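PDB 5LY9: variant surface glycoprotein MITAT 1.1 from Trypanosoma brucei brucei, which forms, as a GPI-anchored dimer, a dense coat on the parasite surface whose antigenically distinct versions let the trypanosome evade the host immune response. Local coordinates for residues K23-L29 / K153-R159; V49-L53 / L65-R69; G70-K75 / Q274-L280; T90-S94 / N254-K258. All coordinates share one frame; numbering follows the deposited sequence.

Contact 1 of 4, residues K23-L29 / K153-R159; sequences KVSGEML and KPEAATR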
# COMPACT_ATOMS: atom_id res chain seq x y z
N LYS A 23 13.40 -1.02 4.30
CA LYS A 23 13.07 -1.58 2.99
C LYS A 23 11.72 -2.22 2.91
O LYS A 23 11.32 -2.62 1.82
CB LYS A 23 14.12 -2.59 2.50
CG LYS A 23 15.46 -1.97 2.17
CD LYS A 23 16.37 -2.93 1.38
CE LYS A 23 17.55 -2.16 0.79
NZ LYS A 23 18.36 -3.20 0.06
N VAL A 24 10.99 -2.30 4.01
CA VAL A 24 9.71 -2.99 3.98
C VAL A 24 8.72 -2.35 2.99
O VAL A 24 8.07 -3.07 2.26
CB VAL A 24 9.09 -3.15 5.41
CG1 VAL A 24 7.64 -3.64 5.35
CG2 VAL A 24 9.96 -4.08 6.25
N SER A 25 8.62 -1.03 2.94
CA SER A 25 7.69 -0.33 2.03
C SER A 25 7.96 -0.69 0.61
O SER A 25 7.03 -1.03 -0.18
CB SER A 25 7.71 1.18 2.24
OG SER A 25 7.31 1.40 3.60
N GLY A 26 9.24 -0.61 0.25
CA GLY A 26 9.70 -1.01 -1.07
C GLY A 26 9.48 -2.46 -1.43
O GLY A 26 9.16 -2.79 -2.59
N GLU A 27 9.60 -3.32 -0.44
CA GLU A 27 9.30 -4.72 -0.68
C GLU A 27 7.82 -4.90 -0.86
O GLU A 27 7.44 -5.66 -1.74
CB GLU A 27 9.87 -5.66 0.40
CG GLU A 27 9.34 -7.07 0.22
CD GLU A 27 10.14 -8.19 0.86
OE1 GLU A 27 9.48 -9.22 1.22
OE2 GLU A 27 11.42 -8.14 0.84
N MET A 28 6.99 -4.18 -0.10
CA MET A 28 5.59 -4.19 -0.36
C MET A 28 5.21 -3.66 -1.78
O MET A 28 4.29 -4.21 -2.45
CB MET A 28 4.83 -3.52 0.78
CG MET A 28 4.89 -4.28 2.08
SD MET A 28 4.14 -5.93 1.93
CE MET A 28 5.48 -7.02 1.43
N LEU A 29 5.88 -2.64 -2.27
CA LEU A 29 5.66 -2.24 -3.66
C LEU A 29 5.99 -3.33 -4.63
O LEU A 29 5.16 -3.67 -5.51
CB LEU A 29 6.48 -1.01 -4.03
CG LEU A 29 6.43 -0.53 -5.46
CD1 LEU A 29 5.02 -0.25 -5.91
CD2 LEU A 29 7.45 0.66 -5.59
N LYS A 153 10.77 2.38 -3.64
CA LYS A 153 11.04 1.72 -4.91
C LYS A 153 11.15 0.23 -4.68
O LYS A 153 11.23 -0.25 -3.55
CB LYS A 153 12.39 2.29 -5.46
CG LYS A 153 13.55 2.05 -4.51
CD LYS A 153 14.86 2.73 -4.97
CE LYS A 153 16.01 2.33 -3.99
NZ LYS A 153 17.28 3.00 -4.34
N PRO A 154 11.07 -0.55 -5.74
CA PRO A 154 11.03 -1.99 -5.45
C PRO A 154 12.30 -2.43 -4.70
O PRO A 154 13.39 -1.87 -4.95
CB PRO A 154 10.91 -2.63 -6.82
CG PRO A 154 10.41 -1.57 -7.74
CD PRO A 154 10.84 -0.24 -7.16
N GLU A 155 12.15 -3.25 -3.67
CA GLU A 155 13.27 -3.71 -2.85
C GLU A 155 13.05 -5.12 -2.46
O GLU A 155 11.92 -5.62 -2.38
CB GLU A 155 13.37 -3.00 -1.44
CG GLU A 155 13.35 -1.50 -1.38
CD GLU A 155 14.68 -0.83 -1.58
OE1 GLU A 155 14.71 0.41 -1.44
OE2 GLU A 155 15.68 -1.50 -1.87
N ALA A 156 14.16 -5.78 -2.12
CA ALA A 156 14.09 -7.04 -1.42
C ALA A 156 14.71 -6.72 -0.05
O ALA A 156 15.89 -6.44 0.05
CB ALA A 156 14.90 -8.07 -2.13
N ALA A 157 13.89 -6.80 0.98
CA ALA A 157 14.32 -6.54 2.37
C ALA A 157 14.94 -7.76 3.03
O ALA A 157 14.75 -8.93 2.62
CB ALA A 157 13.12 -6.11 3.14
N THR A 158 15.76 -7.51 4.05
CA THR A 158 16.30 -8.61 4.82
C THR A 158 15.23 -9.15 5.76
O THR A 158 14.25 -8.51 6.01
CB THR A 158 17.55 -8.21 5.55
OG1 THR A 158 17.30 -7.12 6.46
CG2 THR A 158 18.64 -7.83 4.57
N ARG A 159 15.46 -10.36 6.26
CA ARG A 159 14.52 -11.06 7.08
C ARG A 159 15.16 -11.64 8.31
O ARG A 159 14.65 -12.61 8.91
CB ARG A 159 13.96 -12.22 6.22
CG ARG A 159 13.10 -11.66 5.09
CD ARG A 159 11.68 -11.55 5.54
NE ARG A 159 10.80 -10.99 4.51
CZ ARG A 159 9.48 -10.87 4.66
NH1 ARG A 159 8.85 -11.25 5.76
NH2 ARG A 159 8.79 -10.35 3.67
O HOH W 1 18.19 -5.96 1.66
O HOH W 2 16.84 -4.25 -2.39
O HOH W 3 12.34 -10.11 2.24
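The helix backbone at Gly-26 presses on the extended chain 153-159, and here the contact is tight: with no side chain in the way, Gly-26 CA comes to 3.0 Å from Lys-153 O and the Glu-155 side chain packs close by, while Gly-26 O takes a weak hydrogen bond from Glu-155 N. One turn on, CD2 of Leu-29 rests on CD of Pro-154, 3.8 Å away. The extended Glu-27 ties down the next part of the loop: OE2 accepts from Ala-157 N at 2.8 Å, nearly along the C-O axis, while OE1 meets Arg-159 NH2 at 2.8 Å in a salt bridge. This bond lies in the guanidinium plane but comes from above the carboxylate. A water joins Glu-27 OE2, Ala-157 O and Arg-159 NE. In the elongated amino-terminal domain of this A-type glycoprotein, the loop thus runs along the first turns of the long helix 24-55, whose far side faces helix 62-114. Toward solvent the fit loosens. The extended Lys-23 crosses Glu-155 at about a right angle, and its NZ makes a long salt bridge, 3.7 Å, to Glu-155 OE2; one water links these atoms and Ala-156 N, another Lys-23 NZ and Ala-156 O.

Contact 2 of 4, residues V49-L53 / L65-R69; sequences VSIYL and LTLLR. Unlike the reference sequence in segment 65-69: Leu-65 (reference Ser).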
# COMPACT_ATOMS: atom_id res chain seq x y z
N VAL A 49 -6.45 -17.70 -25.32
CA VAL A 49 -7.42 -18.79 -25.62
C VAL A 49 -8.65 -18.22 -26.29
O VAL A 49 -9.16 -18.78 -27.25
CB VAL A 49 -7.76 -19.66 -24.39
CG1 VAL A 49 -8.59 -20.83 -24.82
CG2 VAL A 49 -6.48 -20.17 -23.67
N SER A 50 -9.12 -17.05 -25.82
CA SER A 50 -10.29 -16.40 -26.43
C SER A 50 -10.08 -16.05 -27.90
O SER A 50 -10.98 -16.22 -28.74
CB SER A 50 -10.66 -15.12 -25.72
OG SER A 50 -10.95 -15.32 -24.32
N ILE A 51 -8.90 -15.52 -28.23
CA ILE A 51 -8.56 -15.17 -29.57
C ILE A 51 -8.51 -16.44 -30.47
O ILE A 51 -9.05 -16.45 -31.57
CB ILE A 51 -7.17 -14.45 -29.62
CG1 ILE A 51 -7.24 -13.03 -29.00
CG2 ILE A 51 -6.64 -14.45 -31.05
CD1 ILE A 51 -5.89 -12.50 -28.51
N TYR A 52 -7.89 -17.50 -29.96
CA TYR A 52 -7.81 -18.74 -30.72
C TYR A 52 -9.24 -19.23 -31.04
O TYR A 52 -9.55 -19.66 -32.17
CB TYR A 52 -7.13 -19.81 -29.92
CG TYR A 52 -6.93 -21.07 -30.71
CD1 TYR A 52 -7.89 -22.01 -30.76
CD2 TYR A 52 -5.69 -21.32 -31.33
CE1 TYR A 52 -7.70 -23.19 -31.53
CE2 TYR A 52 -5.47 -22.50 -32.05
CZ TYR A 52 -6.48 -23.40 -32.15
OH TYR A 52 -6.29 -24.57 -32.89
N LEU A 53 -10.11 -19.22 -30.04
CA LEU A 53 -11.48 -19.64 -30.27
C LEU A 53 -12.19 -18.77 -31.26
O LEU A 53 -12.97 -19.27 -32.12
CB LEU A 53 -12.24 -19.64 -28.98
CG LEU A 53 -11.86 -20.74 -28.02
CD1 LEU A 53 -12.31 -20.43 -26.60
CD2 LEU A 53 -12.49 -22.02 -28.48
N LEU A 65 -10.85 -26.00 -24.88
CA LEU A 65 -10.39 -24.59 -24.94
C LEU A 65 -11.39 -23.63 -24.23
O LEU A 65 -10.99 -22.68 -23.57
CB LEU A 65 -10.19 -24.18 -26.40
CG LEU A 65 -8.98 -24.92 -27.02
CD1 LEU A 65 -8.82 -24.52 -28.45
CD2 LEU A 65 -7.70 -24.56 -26.30
N THR A 66 -12.67 -23.91 -24.34
CA THR A 66 -13.70 -23.17 -23.60
C THR A 66 -13.43 -23.26 -22.10
O THR A 66 -13.46 -22.26 -21.40
CB THR A 66 -15.09 -23.66 -23.92
OG1 THR A 66 -15.40 -23.39 -25.30
CG2 THR A 66 -16.13 -23.00 -23.08
N LEU A 67 -13.19 -24.46 -21.64
CA LEU A 67 -12.87 -24.73 -20.25
C LEU A 67 -11.67 -23.97 -19.81
O LEU A 67 -11.67 -23.31 -18.73
CB LEU A 67 -12.68 -26.20 -20.06
CG LEU A 67 -12.32 -26.57 -18.64
CD1 LEU A 67 -13.43 -26.20 -17.63
CD2 LEU A 67 -11.97 -28.00 -18.56
N LEU A 68 -10.58 -23.98 -20.61
CA LEU A 68 -9.38 -23.31 -20.20
C LEU A 68 -9.56 -21.79 -20.19
O LEU A 68 -9.08 -21.12 -19.29
CB LEU A 68 -8.20 -23.71 -21.13
CG LEU A 68 -7.73 -25.12 -20.89
CD1 LEU A 68 -6.82 -25.59 -22.07
CD2 LEU A 68 -7.03 -25.28 -19.60
N ARG A 69 -10.29 -21.26 -21.17
CA ARG A 69 -10.60 -19.81 -21.25
C ARG A 69 -11.37 -19.41 -20.02
O ARG A 69 -11.08 -18.40 -19.40
CB ARG A 69 -11.39 -19.57 -22.51
CG ARG A 69 -11.88 -18.13 -22.72
CD ARG A 69 -13.36 -17.96 -22.54
NE ARG A 69 -13.70 -16.60 -22.93
CZ ARG A 69 -13.92 -16.19 -24.19
NH1 ARG A 69 -13.99 -17.03 -25.22
NH2 ARG A 69 -14.08 -14.92 -24.40
O HOH W 4 -13.66 -16.10 -27.88
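Helix segments 49-53 and 65-69 run antiparallel at 149° with their axes 9.5 Å apart, and Val-49 and Arg-69 face each other most closely through their CA atoms. CG1 of Val-49, anti to the backbone N (chi1 -173°), points to the other helix and lies 3.3 Å from the backbone O of Leu-65 and 3.8 Å from CB of Arg-69. Leu-65, where the reference sequence has serine, touches three residues of the other helix: besides Val-49, its CB lies 3.8 Å from Leu-53 CD2, and its CD1 comes obliquely to the Tyr-52 ring, 3.5 Å from Tyr-52 CD1 and equally near CE1. Helices 24-55 and 62-114 make up the long antiparallel hairpin of the variant surface glycoprotein N-terminal domain, and these residues pack its two arms close to the turn; helix 313-321 adds Met-318 against both Tyr-52 and Leu-65. On the other flank Arg-69, bent at chi2 (-109°), folds its guanidinium over Ser-50, whose OG sits 3.0 Å above the centre of the guanidinium plane. That hydroxyl is not hydrogen-bonded to the arginine but to Glu-46 O of its own helix. Arg-69 NH1 instead reaches across through one water, 2.8 Å away, which donates to Ser-50 O; Ser-351 of the second subunit packs against the same arginine.

Contact 3 of 4, residues G70-K75 / Q274-L280; sequences GYFARK and QPTLKAL. With NAG (2-acetamido-2-deoxy-beta-D-glucopyranose), chain C; GOL (glycerol), chain G.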
# COMPACT_ATOMS: atom_id res chain seq x y z
N GLY A 70 -12.38 -20.22 -19.69
CA GLY A 70 -13.20 -19.97 -18.48
C GLY A 70 -12.39 -20.02 -17.22
O GLY A 70 -12.61 -19.19 -16.31
N TYR A 71 -11.45 -20.97 -17.15
CA TYR A 71 -10.57 -21.10 -16.02
C TYR A 71 -9.68 -19.89 -15.83
O TYR A 71 -9.61 -19.29 -14.74
CB TYR A 71 -9.78 -22.38 -16.12
CG TYR A 71 -8.61 -22.47 -15.25
CD1 TYR A 71 -8.70 -22.99 -13.99
CD2 TYR A 71 -7.40 -22.03 -15.71
CE1 TYR A 71 -7.62 -22.99 -13.18
CE2 TYR A 71 -6.33 -22.00 -14.93
CZ TYR A 71 -6.41 -22.52 -13.64
OH TYR A 71 -5.24 -22.59 -12.85
N PHE A 72 -9.03 -19.49 -16.88
CA PHE A 72 -8.17 -18.32 -16.75
C PHE A 72 -8.98 -17.07 -16.41
O PHE A 72 -8.55 -16.25 -15.60
CB PHE A 72 -7.38 -18.06 -18.06
CG PHE A 72 -6.34 -19.12 -18.36
CD1 PHE A 72 -5.39 -19.45 -17.43
CD2 PHE A 72 -6.28 -19.72 -19.60
CE1 PHE A 72 -4.40 -20.45 -17.66
CE2 PHE A 72 -5.34 -20.74 -19.86
CZ PHE A 72 -4.43 -21.09 -18.90
N ALA A 73 -10.14 -16.91 -17.02
CA ALA A 73 -11.03 -15.81 -16.62
C ALA A 73 -11.38 -15.81 -15.15
O ALA A 73 -11.21 -14.78 -14.48
CB ALA A 73 -12.28 -15.82 -17.45
N ARG A 74 -11.83 -16.93 -14.62
CA ARG A 74 -12.11 -16.97 -13.17
C ARG A 74 -10.90 -16.60 -12.38
O ARG A 74 -11.00 -15.89 -11.37
CB ARG A 74 -12.66 -18.33 -12.67
CG ARG A 74 -14.11 -18.53 -13.02
CD ARG A 74 -14.76 -19.53 -12.06
NE ARG A 74 -16.14 -19.73 -12.38
CZ ARG A 74 -16.91 -20.65 -11.82
NH1 ARG A 74 -16.45 -21.45 -10.85
NH2 ARG A 74 -18.15 -20.77 -12.23
N LYS A 75 -9.75 -17.11 -12.78
CA LYS A 75 -8.56 -16.91 -11.98
C LYS A 75 -8.08 -15.47 -12.01
O LYS A 75 -7.66 -14.95 -10.97
CB LYS A 75 -7.45 -17.84 -12.38
CG LYS A 75 -7.76 -19.29 -11.95
CD LYS A 75 -7.71 -19.53 -10.41
CE LYS A 75 -6.30 -19.43 -9.87
NZ LYS A 75 -6.14 -19.20 -8.43
N GLN A 274 -8.13 -29.30 -9.02
CA GLN A 274 -8.00 -27.87 -9.26
C GLN A 274 -9.41 -27.31 -9.15
O GLN A 274 -10.28 -27.55 -10.01
CB GLN A 274 -7.37 -27.66 -10.63
CG GLN A 274 -5.95 -28.20 -10.77
CD GLN A 274 -5.34 -27.90 -12.10
OE1 GLN A 274 -5.81 -27.05 -12.83
NE2 GLN A 274 -4.29 -28.59 -12.42
N PRO A 275 -9.70 -26.62 -8.02
CA PRO A 275 -11.15 -26.42 -7.76
C PRO A 275 -11.86 -25.53 -8.75
O PRO A 275 -13.06 -25.78 -9.04
CB PRO A 275 -11.23 -25.85 -6.32
CG PRO A 275 -9.84 -25.63 -5.93
CD PRO A 275 -8.88 -26.31 -6.83
N THR A 276 -11.13 -24.60 -9.37
CA THR A 276 -11.76 -23.67 -10.31
C THR A 276 -12.02 -24.47 -11.59
O THR A 276 -13.06 -24.36 -12.21
CB THR A 276 -10.86 -22.48 -10.60
OG1 THR A 276 -10.62 -21.80 -9.35
CG2 THR A 276 -11.47 -21.56 -11.63
N LEU A 277 -11.02 -25.26 -11.99
CA LEU A 277 -11.19 -26.11 -13.19
C LEU A 277 -12.37 -27.05 -13.02
O LEU A 277 -13.23 -27.17 -13.90
CB LEU A 277 -9.88 -26.89 -13.51
CG LEU A 277 -9.78 -27.44 -14.93
CD1 LEU A 277 -9.73 -26.31 -15.92
CD2 LEU A 277 -8.58 -28.37 -15.03
N LYS A 278 -12.41 -27.76 -11.92
CA LYS A 278 -13.42 -28.76 -11.70
C LYS A 278 -14.80 -28.11 -11.70
O LYS A 278 -15.75 -28.65 -12.29
CB LYS A 278 -13.14 -29.47 -10.33
CG LYS A 278 -14.12 -30.57 -10.03
CD LYS A 278 -13.99 -31.02 -8.59
CE LYS A 278 -14.71 -32.33 -8.47
NZ LYS A 278 -14.85 -32.66 -7.01
N ALA A 279 -14.90 -26.95 -11.02
CA ALA A 279 -16.24 -26.24 -10.93
C ALA A 279 -16.70 -25.80 -12.29
O ALA A 279 -17.91 -25.87 -12.60
CB ALA A 279 -16.16 -25.07 -10.02
N LEU A 280 -15.76 -25.38 -13.14
CA LEU A 280 -16.17 -24.95 -14.50
C LEU A 280 -16.60 -26.11 -15.41
O LEU A 280 -17.31 -25.88 -16.37
CB LEU A 280 -15.08 -24.16 -15.19
CG LEU A 280 -14.91 -22.75 -14.66
CD1 LEU A 280 -13.56 -22.22 -15.04
CD2 LEU A 280 -16.05 -21.92 -15.20
C1 NAG C . -0.80 -19.52 -15.67
C2 NAG C . 0.33 -18.50 -15.77
C3 NAG C . 0.39 -17.86 -17.11
C4 NAG C . 0.48 -18.97 -18.16
C5 NAG C . -0.69 -19.93 -18.01
C6 NAG C . -0.68 -21.14 -18.96
C7 NAG C . 1.00 -17.37 -13.72
C8 NAG C . 0.75 -16.27 -12.72
N2 NAG C . 0.16 -17.47 -14.76
O3 NAG C . 1.55 -17.04 -17.20
O4 NAG C . 0.40 -18.34 -19.44
O5 NAG C . -0.65 -20.47 -16.72
O6 NAG C . 0.61 -21.77 -18.91
O7 NAG C . 1.91 -18.15 -13.57
C1 GOL G . -5.47 -25.79 -15.88
O1 GOL G . -4.99 -26.99 -15.31
C2 GOL G . -4.30 -24.95 -16.19
O2 GOL G . -3.52 -25.54 -17.26
C3 GOL G . -3.54 -24.92 -14.83
O3 GOL G . -3.34 -23.58 -14.53
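A chi1 of 165° swings the Tyr-71 ring to the carbonyl-carbon side and lays it across Thr-276 and Leu-277 at about a right angle, whereas Arg-74, with chi1 -76° and an extended chain to NE, runs past Thr-276 and Leu-280 in the opposite direction to theirs. Leu-277 N lies at the tyrosine ring edge, 3.8 Å from Tyr-71 CD1. Leu-280 divides its branches: CD1 meets the backbone at Gly-70 C and Tyr-71 N (3.2 Å), while CD2 sits over one guanidinium face of Arg-74, 3.4 Å above the plane and offset toward the rim. The methyl CG2 of Thr-276 packs on Arg-74 CB at 3.6 Å; its hydroxyl is bonded to Glu-267. One face of the Tyr-71 ring carries Lys-75 CG and the opposite face a glycerol, probably from crystallisation, whose O3 hydrogen-bonds Tyr-71 OH (2.7 Å), itself also bonded to Glu-267 N. Next door, Phe-72 borders a sugar of a protein-borne glycan, probably on Asn-266. No direct hydrogen bond joins helices 62-114 and 275-285 here, so their cohesion rests on apolar contact and on the aliphatic length and guanidinium face of Arg-74, whose NH2 forms a salt bridge to Asp-348 of the second subunit.

Contact 4 of 4, residues T90-S94 / N254-K258; sequences TQIRS and NREAK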
# COMPACT_ATOMS: atom_id res chain seq x y z
N THR A 90 -3.19 -5.93 3.22
CA THR A 90 -2.09 -6.57 3.98
C THR A 90 -0.75 -5.86 3.70
O THR A 90 0.13 -5.82 4.57
CB THR A 90 -1.90 -8.08 3.68
OG1 THR A 90 -1.39 -8.25 2.32
CG2 THR A 90 -3.20 -8.86 3.89
N GLN A 91 -0.63 -5.37 2.48
CA GLN A 91 0.65 -4.79 2.01
C GLN A 91 0.80 -3.36 2.50
O GLN A 91 1.85 -2.99 3.05
CB GLN A 91 0.80 -4.95 0.53
CG GLN A 91 0.86 -6.39 0.07
CD GLN A 91 0.90 -6.60 -1.41
OE1 GLN A 91 0.67 -5.70 -2.21
NE2 GLN A 91 1.27 -7.81 -1.80
N ILE A 92 -0.29 -2.59 2.44
CA ILE A 92 -0.34 -1.27 3.06
C ILE A 92 -0.15 -1.39 4.59
O ILE A 92 0.61 -0.58 5.21
CB ILE A 92 -1.62 -0.52 2.69
CG1 ILE A 92 -1.57 -0.19 1.19
CG2 ILE A 92 -1.75 0.77 3.48
CD1 ILE A 92 -2.87 0.46 0.77
N ARG A 93 -0.83 -2.34 5.19
CA ARG A 93 -0.74 -2.53 6.63
C ARG A 93 0.74 -2.75 7.02
O ARG A 93 1.28 -2.14 7.98
CB ARG A 93 -1.57 -3.71 7.09
CG ARG A 93 -1.55 -3.94 8.57
CD ARG A 93 -2.00 -5.33 8.92
NE ARG A 93 -1.95 -5.52 10.36
CZ ARG A 93 -2.20 -6.67 10.93
NH1 ARG A 93 -2.57 -7.75 10.21
NH2 ARG A 93 -2.16 -6.76 12.23
N SER A 94 1.44 -3.64 6.31
CA SER A 94 2.82 -3.94 6.67
C SER A 94 3.76 -2.76 6.41
O SER A 94 4.63 -2.45 7.25
CB SER A 94 3.34 -5.18 5.93
OG SER A 94 4.64 -5.55 6.35
N ASN A 254 4.07 -10.91 9.06
CA ASN A 254 3.72 -12.31 8.86
C ASN A 254 2.52 -12.46 7.97
O ASN A 254 2.42 -13.52 7.27
CB ASN A 254 3.42 -12.95 10.19
CG ASN A 254 4.64 -13.34 10.91
OD1 ASN A 254 5.69 -13.55 10.28
ND2 ASN A 254 4.54 -13.46 12.25
N ARG A 255 1.61 -11.50 7.97
CA ARG A 255 0.35 -11.60 7.17
C ARG A 255 0.37 -10.99 5.77
O ARG A 255 -0.69 -10.98 5.10
CB ARG A 255 -0.86 -11.08 7.98
CG ARG A 255 -0.97 -12.05 9.14
CD ARG A 255 -2.01 -11.77 10.15
NE ARG A 255 -1.92 -12.81 11.20
CZ ARG A 255 -2.83 -12.96 12.16
NH1 ARG A 255 -3.93 -12.21 12.18
NH2 ARG A 255 -2.64 -13.88 13.07
N GLU A 256 1.55 -10.66 5.27
CA GLU A 256 1.67 -10.04 3.95
C GLU A 256 1.16 -11.01 2.90
O GLU A 256 1.57 -12.20 2.83
CB GLU A 256 3.11 -9.74 3.62
CG GLU A 256 3.68 -8.65 4.47
CD GLU A 256 5.20 -8.51 4.41
OE1 GLU A 256 5.84 -9.43 3.96
OE2 GLU A 256 5.73 -7.45 4.88
N ALA A 257 0.32 -10.48 1.99
CA ALA A 257 -0.04 -11.22 0.74
C ALA A 257 1.20 -11.30 -0.16
O ALA A 257 1.92 -10.32 -0.30
CB ALA A 257 -1.16 -10.50 -0.01
N LYS A 258 1.35 -12.43 -0.82
CA LYS A 258 2.44 -12.69 -1.72
C LYS A 258 1.93 -13.08 -3.07
O LYS A 258 0.88 -13.75 -3.21
CB LYS A 258 3.27 -13.85 -1.21
CG LYS A 258 3.73 -13.86 0.27
CD LYS A 258 4.84 -12.91 0.53
CE LYS A 258 5.12 -12.85 2.02
NZ LYS A 258 6.29 -11.95 2.28
O HOH W 5 -4.19 -9.91 11.20
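Thr-90, Gln-91 and Ser-94 present three polar groups to the chain leaving helix 244-254, the first two to Ala-257 and the third to Glu-256. The Thr-90 hydroxyl, held between the backbone N and the carbonyl carbon (chi1 69°), faces the loop, where Thr-90 OG1 accepts from Ala-257 N at 2.8 Å; the same OG1 is also hydrogen-bonded to Gly-87 O of its own helix. Gln-91 is extended, and NE2 donates to Ala-257 O at 3.0 Å, while OE1 is hydrogen-bonded to Tyr-83 OH, which helps fix the amide's rotation; the acceptor lies in the amide plane, yet the donor stands 49° out of the carbonyl plane. Ser-94 OG donates to the anti lone pair of Glu-256 OE2, 2.6 Å away. Glu-256 OE1 forms salt bridges with Lys-258 NZ (3.1 Å) and Arg-159; these two positive charges probably favour the anionic form of the buried carboxylate. Outside, the guanidinium planes of Arg-93 and Arg-255 stand 76° apart and share one water, while Glu-248 and Glu-251 pair with Arg-93. The loop thus lies along helix 62-114 just beyond helix 244-254, with Val-24 and Met-28 of helix 24-55 beside Ser-94 and Glu-256.

In the fold
From the N terminus, helix 24-55 opens contact 1 at its start and contact 2 near its end. Contact 2 closes first, a short loop turning the chain into helix 62-114, and lies wholly within the longer loop that contact 1 closes at 153-159. Helix 62-114 meanwhile opens contacts 3 and 4; both cross contact 1, and contact 4, closing at 254-258, falls within the span that contact 3 closes at 274-280. In space they form two groups. Contacts 1 and 4 touch through Arg-159 and Glu-256 near the centre of the chain, where helix 24-55 begins beside the middle of helix 62-114; contacts 2 and 3 meet through Leu-67, Leu-277 and Leu-280, binding the hairpin's turn end to helix 275-285. All four reach the second subunit.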